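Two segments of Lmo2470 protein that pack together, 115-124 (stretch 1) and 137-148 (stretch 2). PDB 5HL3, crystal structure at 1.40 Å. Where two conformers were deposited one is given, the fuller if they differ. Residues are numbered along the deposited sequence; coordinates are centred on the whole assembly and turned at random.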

# COMPACT_ATOMS: atom_id res chain seq x y z
N SER A 115 17.63 4.77 0.51
CA SER A 115 17.75 4.11 -0.79
C SER A 115 17.81 2.60 -0.59
O SER A 115 18.22 2.13 0.48
N LEU A 116 17.40 1.86 -1.63
CA LEU A 116 17.36 0.41 -1.64
C LEU A 116 18.35 -0.09 -2.69
O LEU A 116 18.03 -0.12 -3.87
N PRO A 117 19.55 -0.50 -2.26
CA PRO A 117 20.52 -1.04 -3.20
C PRO A 117 20.06 -2.34 -3.85
O PRO A 117 19.24 -3.05 -3.30
N ASN A 118 20.65 -2.64 -5.01
CA ASN A 118 20.43 -3.94 -5.63
C ASN A 118 21.42 -4.91 -4.93
O ASN A 118 22.42 -5.32 -5.51
N TYR A 119 21.08 -5.30 -3.72
CA TYR A 119 22.00 -6.07 -2.87
C TYR A 119 22.48 -7.33 -3.56
O TYR A 119 21.67 -8.11 -4.08
N GLN A 120 23.79 -7.56 -3.47
CA GLN A 120 24.40 -8.75 -4.01
C GLN A 120 24.96 -9.71 -2.97
O GLN A 120 25.17 -10.89 -3.29
N ASN A 121 25.19 -9.23 -1.74
CA ASN A 121 25.87 -10.06 -0.74
C ASN A 121 24.93 -10.69 0.29
O ASN A 121 25.40 -11.30 1.25
N TYR A 122 23.62 -10.59 0.06
CA TYR A 122 22.62 -11.19 0.95
C TYR A 122 21.72 -12.12 0.15
O TYR A 122 20.51 -11.89 0.05
N PRO A 123 22.29 -13.18 -0.42
CA PRO A 123 21.48 -14.07 -1.28
C PRO A 123 20.36 -14.81 -0.58
O PRO A 123 19.47 -15.33 -1.25
N GLU A 124 20.38 -14.88 0.75
CA GLU A 124 19.33 -15.54 1.50
C GLU A 124 18.26 -14.56 1.98
O GLU A 124 17.38 -14.94 2.74
N GLY A 137 15.42 7.54 -5.20
CA GLY A 137 15.53 6.82 -6.47
C GLY A 137 14.43 5.81 -6.68
O GLY A 137 13.28 6.04 -6.33
N SER A 138 14.77 4.71 -7.34
CA SER A 138 13.81 3.67 -7.72
C SER A 138 14.03 2.38 -6.97
O SER A 138 15.08 2.16 -6.36
N ILE A 139 13.02 1.53 -6.96
CA ILE A 139 13.18 0.17 -6.46
C ILE A 139 13.93 -0.59 -7.55
O ILE A 139 13.48 -0.60 -8.70
N PRO A 140 15.07 -1.22 -7.23
CA PRO A 140 15.80 -1.97 -8.27
C PRO A 140 15.06 -3.20 -8.76
O PRO A 140 14.25 -3.79 -8.00
N ASP A 141 15.32 -3.60 -10.01
CA ASP A 141 14.85 -4.89 -10.50
C ASP A 141 15.90 -5.89 -9.95
O ASP A 141 16.86 -6.22 -10.61
N PHE A 142 15.65 -6.34 -8.73
CA PHE A 142 16.64 -7.11 -7.96
C PHE A 142 17.23 -8.26 -8.75
O PHE A 142 16.50 -9.04 -9.34
N THR A 143 18.55 -8.40 -8.69
CA THR A 143 19.24 -9.51 -9.36
C THR A 143 19.97 -10.41 -8.41
O THR A 143 20.48 -11.43 -8.85
N GLY A 144 20.05 -10.06 -7.12
CA GLY A 144 20.86 -10.84 -6.15
C GLY A 144 20.12 -11.46 -4.98
O GLY A 144 20.76 -11.96 -4.03
N MSE A 145 18.79 -11.45 -5.02
CA MSE A 145 17.99 -11.96 -3.89
C MSE A 145 16.94 -12.90 -4.41
O MSE A 145 15.74 -12.64 -4.35
N PRO A 146 17.38 -14.08 -4.83
CA PRO A 146 16.47 -15.02 -5.47
C PRO A 146 15.41 -15.60 -4.54
O PRO A 146 14.39 -16.13 -5.03
N ALA A 147 15.62 -15.51 -3.23
CA ALA A 147 14.72 -16.11 -2.27
C ALA A 147 13.79 -15.08 -1.63
O ALA A 147 13.08 -15.39 -0.67
N LEU A 148 13.75 -13.85 -2.15
CA LEU A 148 12.91 -12.82 -1.56
C LEU A 148 11.43 -13.21 -1.57
O LEU A 148 10.91 -13.63 -2.60

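Two irregular stretches of Lmo2470 run alongside each other and bury 623 Å² between them, with an apolar cluster at one end, a side-chain hydrogen-bond network in the middle and several bridging waters. Leu 116 (chi1 t, chi2 p) points toward stretch 2: its CG lies 4.0 Å from Pro 140 CD, and its CD2 sits 3.7 Å from Phe 142 CE1, at the edge of that ring, and 4.4 Å from Ile 139 CG2. The backbone beside it is joined through water 1, which accepts from Leu 116 N and donates to Ser 138 O, both at 2.9 Å. Asn 118 (chi1 t) leaves its backbone sideways, but its amide reaches across to pair with Thr 143 (chi1 p): Thr 143 N donates to Asn 118 OD1 at 3.0 Å, while Asn 118 ND2 donates to Thr 143 OG1, also at 3.0 Å. Water 2 donates to Asn 118 OD1 and Tyr 119 O, each at 2.7 Å, and accepts from Gly 144 N at 2.9 Å. Tyr 119 (chi1 m) places CB 4.1 Å from SE of the selenomethionine Met 145 (chi1 m, chi2 t, chi3 m), which lies oblique to its ring. Gly 144 CA packs 3.5 Å from Tyr 119 O; an ideal CB on Gly 144 would clash with that oxygen at 2.4 Å. Gln 120 starts away, but m torsions at chi1 and chi2 fold it back so that NE2 donates to Thr 143 OG1 and to Asn 118 O, both at 3.0 Å; water 5 links its OE1 to Thr 143 O. Water 4 donates to Gln 120 O and Gly 144 O. The Tyr 122 side chain leads away at its end, yet backbone atom Tyr 122 O lies 3.7 Å from Met 145 CG. Pro 123 CA makes a CA-H...O contact with Gly 144 O at 3.5 Å.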

# COMPACT_ATOMS: atom_id res chain seq x y z
CB SER A 115 18.97 4.61 -1.57
OG SER A 115 20.18 4.45 -0.82
CB LEU A 116 15.94 -0.12 -1.89
CG LEU A 116 15.83 -1.65 -1.98
CD1 LEU A 116 16.55 -2.39 -0.86
CD2 LEU A 116 14.37 -2.06 -2.03
CB PRO A 117 21.74 -1.35 -2.30
CG PRO A 117 21.59 -0.54 -1.14
CD PRO A 117 20.14 -0.35 -0.92
CB ASN A 118 20.68 -3.80 -7.13
CG ASN A 118 20.44 -5.09 -7.88
OD1 ASN A 118 19.71 -5.97 -7.43
ND2 ASN A 118 21.11 -5.22 -9.03
CB TYR A 119 21.31 -6.48 -1.56
CG TYR A 119 21.06 -5.33 -0.60
CD1 TYR A 119 22.12 -4.67 0.01
CD2 TYR A 119 19.79 -4.95 -0.28
CE1 TYR A 119 21.91 -3.63 0.91
CE2 TYR A 119 19.56 -3.93 0.63
CZ TYR A 119 20.62 -3.26 1.19
OH TYR A 119 20.36 -2.23 2.07
CB GLN A 120 25.53 -8.38 -4.98
CG GLN A 120 25.06 -7.52 -6.17
CD GLN A 120 24.08 -8.26 -7.04
OE1 GLN A 120 24.38 -9.38 -7.49
NE2 GLN A 120 22.93 -7.67 -7.29
CB ASN A 121 26.96 -9.25 -0.02
CG ASN A 121 28.07 -8.84 -0.96
OD1 ASN A 121 28.59 -9.67 -1.70
ND2 ASN A 121 28.45 -7.58 -0.90
CB TYR A 122 21.78 -10.09 1.65
CG TYR A 122 22.62 -9.01 2.29
CD1 TYR A 122 23.67 -9.32 3.17
CD2 TYR A 122 22.36 -7.66 2.06
CE1 TYR A 122 24.44 -8.35 3.74
CE2 TYR A 122 23.14 -6.66 2.65
CZ TYR A 122 24.19 -7.02 3.50
OH TYR A 122 25.00 -6.06 4.10
CB PRO A 123 22.52 -15.06 -1.81
CG PRO A 123 23.57 -15.08 -0.78
CD PRO A 123 23.67 -13.67 -0.28
CB GLU A 124 19.91 -16.33 2.68
CG GLU A 124 20.91 -17.39 2.18
CD GLU A 124 21.69 -18.10 3.26
OE1 GLU A 124 21.39 -17.97 4.43
OE2 GLU A 124 22.64 -18.83 2.91
CB SER A 138 13.93 3.37 -9.22
OG SER A 138 13.61 4.50 -9.99
CB ILE A 139 11.81 -0.54 -6.24
CG1 ILE A 139 10.92 0.27 -5.28
CG2 ILE A 139 12.01 -1.99 -5.72
CD1 ILE A 139 9.49 -0.25 -5.22
CB PRO A 140 17.11 -2.40 -7.58
CG PRO A 140 16.93 -2.16 -6.17
CD PRO A 140 15.76 -1.26 -5.92
CB ASP A 141 14.76 -4.89 -12.02
CG ASP A 141 14.14 -6.14 -12.59
OD1 ASP A 141 13.51 -6.92 -11.83
OD2 ASP A 141 14.29 -6.36 -13.82
CB PHE A 142 16.02 -7.72 -6.71
CG PHE A 142 15.24 -6.74 -5.88
CD1 PHE A 142 15.87 -5.78 -5.08
CD2 PHE A 142 13.84 -6.81 -5.87
CE1 PHE A 142 15.11 -4.90 -4.34
CE2 PHE A 142 13.09 -5.96 -5.11
CZ PHE A 142 13.72 -5.01 -4.35
CB THR A 143 20.27 -8.99 -10.40
OG1 THR A 143 21.18 -8.11 -9.74
CG2 THR A 143 19.60 -8.27 -11.57
CB MSE A 145 17.39 -10.80 -3.11
CG MSE A 145 18.48 -10.00 -2.38
SE MSE A 145 17.82 -8.55 -1.25
CE MSE A 145 17.14 -7.39 -2.66
CB PRO A 146 17.39 -16.11 -5.98
CG PRO A 146 18.57 -16.08 -5.08
CD PRO A 146 18.76 -14.60 -4.80
CB ALA A 147 15.51 -16.87 -1.23
CB LEU A 148 13.10 -11.48 -2.28
CG LEU A 148 12.59 -10.24 -1.54
CD1 LEU A 148 13.47 -9.95 -0.34
CD2 LEU A 148 12.58 -9.04 -2.47
O HOH W 1 16.56 3.12 -4.11
O HOH W 2 19.33 -7.82 -5.44
O HOH W 3 21.97 -10.17 -2.17
O HOH W 4 23.47 -12.63 -4.53
O HOH W 5 23.36 -11.24 -9.35